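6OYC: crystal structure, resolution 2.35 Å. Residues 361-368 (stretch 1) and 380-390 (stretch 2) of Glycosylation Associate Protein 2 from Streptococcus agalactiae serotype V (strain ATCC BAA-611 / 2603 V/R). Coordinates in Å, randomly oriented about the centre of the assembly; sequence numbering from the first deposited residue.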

# COMPACT_ATOMS: atom_id res chain seq x y z
N SER B 361 6.42 -17.90 -14.71
CA SER B 361 7.67 -17.37 -15.24
C SER B 361 7.47 -15.91 -15.65
O SER B 361 6.36 -15.39 -15.67
CB SER B 361 8.15 -18.19 -16.44
OG SER B 361 7.41 -17.86 -17.61
N SER B 362 8.59 -15.27 -16.00
CA SER B 362 8.58 -13.88 -16.47
C SER B 362 7.57 -13.69 -17.60
O SER B 362 6.87 -12.67 -17.65
CB SER B 362 9.97 -13.48 -16.96
OG SER B 362 10.92 -13.57 -15.91
N ASP B 363 7.49 -14.64 -18.51
CA ASP B 363 6.56 -14.49 -19.63
C ASP B 363 5.12 -14.72 -19.23
O ASP B 363 4.24 -14.70 -20.09
CB ASP B 363 6.94 -15.44 -20.77
CG ASP B 363 6.77 -14.80 -22.13
OD1 ASP B 363 5.62 -14.49 -22.52
OD2 ASP B 363 7.79 -14.58 -22.81
N GLN B 364 4.85 -14.92 -17.94
CA GLN B 364 3.48 -14.95 -17.44
C GLN B 364 3.21 -13.76 -16.51
O GLN B 364 2.33 -13.82 -15.64
CB GLN B 364 3.20 -16.29 -16.78
CG GLN B 364 3.44 -17.48 -17.75
CD GLN B 364 3.47 -18.84 -17.07
OE1 GLN B 364 4.36 -19.15 -16.27
NE2 GLN B 364 2.50 -19.69 -17.42
N LEU B 365 3.93 -12.65 -16.72
CA LEU B 365 3.86 -11.45 -15.89
C LEU B 365 3.52 -10.23 -16.74
O LEU B 365 4.10 -10.02 -17.81
CB LEU B 365 5.19 -11.22 -15.17
CG LEU B 365 5.39 -9.83 -14.58
CD1 LEU B 365 4.39 -9.62 -13.45
CD2 LEU B 365 6.82 -9.63 -14.10
N ILE B 366 2.60 -9.39 -16.25
CA ILE B 366 2.20 -8.15 -16.92
C ILE B 366 2.32 -6.98 -15.95
O ILE B 366 1.65 -6.97 -14.91
CB ILE B 366 0.77 -8.22 -17.48
CG1 ILE B 366 0.64 -9.41 -18.43
CG2 ILE B 366 0.38 -6.90 -18.16
CD1 ILE B 366 -0.77 -9.81 -18.65
N LEU B 367 3.11 -5.97 -16.31
CA LEU B 367 3.25 -4.75 -15.53
C LEU B 367 2.47 -3.62 -16.19
O LEU B 367 2.48 -3.49 -17.41
CB LEU B 367 4.73 -4.36 -15.39
CG LEU B 367 5.59 -5.45 -14.78
CD1 LEU B 367 7.06 -5.09 -14.78
CD2 LEU B 367 5.12 -5.79 -13.37
N SER B 368 1.81 -2.80 -15.38
CA SER B 368 0.89 -1.79 -15.90
C SER B 368 0.81 -0.59 -14.96
O SER B 368 1.16 -0.67 -13.78
CB SER B 368 -0.51 -2.37 -16.09
OG SER B 368 -0.98 -2.93 -14.88
N HIS B 380 11.08 -0.81 -13.45
CA HIS B 380 11.33 -2.10 -12.82
C HIS B 380 11.13 -3.26 -13.81
O HIS B 380 11.72 -4.32 -13.64
CB HIS B 380 10.46 -2.26 -11.57
CG HIS B 380 10.79 -1.28 -10.48
ND1 HIS B 380 11.93 -1.39 -9.71
CD2 HIS B 380 10.15 -0.16 -10.05
CE1 HIS B 380 11.97 -0.39 -8.84
NE2 HIS B 380 10.91 0.37 -9.03
N GLY B 381 10.29 -3.05 -14.84
CA GLY B 381 10.16 -4.04 -15.90
C GLY B 381 11.49 -4.44 -16.50
O GLY B 381 11.72 -5.62 -16.78
N ALA B 382 12.39 -3.47 -16.67
CA ALA B 382 13.75 -3.74 -17.12
C ALA B 382 14.43 -4.87 -16.34
O ALA B 382 15.28 -5.58 -16.89
CB ALA B 382 14.58 -2.46 -17.03
N LYS B 383 14.09 -5.05 -15.07
CA LYS B 383 14.69 -6.11 -14.28
C LYS B 383 13.85 -7.37 -14.27
O LYS B 383 14.27 -8.38 -13.69
CB LYS B 383 14.91 -5.65 -12.84
CG LYS B 383 16.20 -4.88 -12.64
CD LYS B 383 16.01 -3.44 -13.08
CE LYS B 383 16.79 -2.46 -12.22
NZ LYS B 383 16.28 -1.08 -12.49
N LEU B 384 12.66 -7.34 -14.88
CA LEU B 384 11.73 -8.44 -14.76
C LEU B 384 11.43 -9.15 -16.07
O LEU B 384 10.88 -10.26 -16.04
CB LEU B 384 10.42 -7.96 -14.12
CG LEU B 384 10.54 -7.57 -12.64
CD1 LEU B 384 9.39 -6.68 -12.22
CD2 LEU B 384 10.58 -8.82 -11.81
N ASN B 385 11.77 -8.54 -17.22
CA ASN B 385 11.51 -9.09 -18.55
C ASN B 385 10.07 -9.62 -18.65
O ASN B 385 9.88 -10.81 -18.90
CB ASN B 385 12.52 -10.18 -18.90
CG ASN B 385 12.62 -10.43 -20.39
OD1 ASN B 385 11.74 -10.08 -21.17
ND2 ASN B 385 13.72 -11.06 -20.81
N PRO B 386 9.08 -8.78 -18.42
CA PRO B 386 7.70 -9.27 -18.40
C PRO B 386 7.19 -9.60 -19.80
O PRO B 386 7.75 -9.20 -20.82
CB PRO B 386 6.92 -8.11 -17.79
CG PRO B 386 7.69 -6.90 -18.23
CD PRO B 386 9.14 -7.32 -18.20
N HIS B 387 6.07 -10.32 -19.82
CA HIS B 387 5.40 -10.58 -21.08
C HIS B 387 4.89 -9.29 -21.71
O HIS B 387 5.01 -9.10 -22.93
CB HIS B 387 4.23 -11.53 -20.85
CG HIS B 387 3.46 -11.83 -22.10
ND1 HIS B 387 3.98 -12.59 -23.12
CD2 HIS B 387 2.23 -11.43 -22.50
CE1 HIS B 387 3.09 -12.68 -24.09
NE2 HIS B 387 2.02 -11.98 -23.74
N ALA B 388 4.31 -8.40 -20.91
CA ALA B 388 3.68 -7.21 -21.45
C ALA B 388 3.75 -6.08 -20.43
O ALA B 388 3.74 -6.30 -19.22
CB ALA B 388 2.22 -7.50 -21.83
N ILE B 389 3.79 -4.86 -20.96
CA ILE B 389 3.76 -3.64 -20.18
C ILE B 389 2.67 -2.77 -20.80
O ILE B 389 2.84 -2.28 -21.92
CB ILE B 389 5.11 -2.93 -20.17
CG1 ILE B 389 6.11 -3.73 -19.35
CG2 ILE B 389 4.98 -1.50 -19.66
CD1 ILE B 389 7.50 -3.18 -19.39
N ILE B 390 1.56 -2.61 -20.10
CA ILE B 390 0.44 -1.78 -20.55
C ILE B 390 0.52 -0.46 -19.80
O ILE B 390 0.33 -0.42 -18.58
CB ILE B 390 -0.91 -2.47 -20.30
CG1 ILE B 390 -0.95 -3.84 -20.98
CG2 ILE B 390 -2.05 -1.59 -20.76
CD1 ILE B 390 -2.20 -4.64 -20.64

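The two stretches come together as neighbouring parallel strands, 365-368 and 388-390, whose axes approach to 4.7 Å and whose N-to-C directions differ by 22°. I366 pairs with A388, L367 with I389 and S368 with I390. The hydrogen bonds of this ladder converge on L367, which reaches both ways along the partner strand as is typical of parallel sheet: its N donates to A388 O at 3.0 Å, and its O accepts from I390 N at 3.0 Å. CA-H...O contacts fill the spaces between, with I366 CA 3.3 Å from A388 O, I389 CA 3.1 Å from L367 O, and S368 CA 3.1 Å from I390 O.

Ahead of the ladder the backbone pairing loosens. H387 N makes a weak hydrogen bond to L365 O at 2.8 Å and another to S362 O at 3.3 Å, so a single amide faces two carbonyls and is well aligned with neither. S362 O, at the start of a short 3-10 segment, also lies 3.6 Å from P386 CA in a CA-H...O contact.

Side chains alternate across the sheet. I366, A388, S368 and I390 share one face, where I366 CG2 lies 4.1 Å from A388 CB and 4.2 Å from I390 CD1, a small aliphatic cluster. L367 and I389 occupy the other face, their CB and CG1 atoms 4.2 Å apart.

L367 has more of its surface covered by the other stretch than any other residue here. The end of its side chain comes near the segment that precedes the second strand: CD1 sits 3.8 Å from L384 CD1, 3.9 Å from P386 CG and 3.5 Å from G381 CA. The absence of a side chain at G381 matters to this packing, since an ideal CB there would lie a tight 3.5 Å from L367 CD1 and would clash with I389 CD1 at 3.0 Å. L365 extends the apolar contact, its CD2 4.0 Å from L384 CB and its CG 4.0 Å from P386 CB.

Polar contacts gather at the more exposed end. D363 OD1 accepts a short hydrogen bond from H387 ND1 at 2.6 Å, approaching the imidazole at its edge, near the ring plane, where the nitrogen's hydrogen lies. Although the CA-to-CB bond of D363 points away from the second stretch, the end of its side chain comes nearer and makes this contact possible. Nearby, S362 OG donates a weak hydrogen bond to L384 O at 3.3 Å.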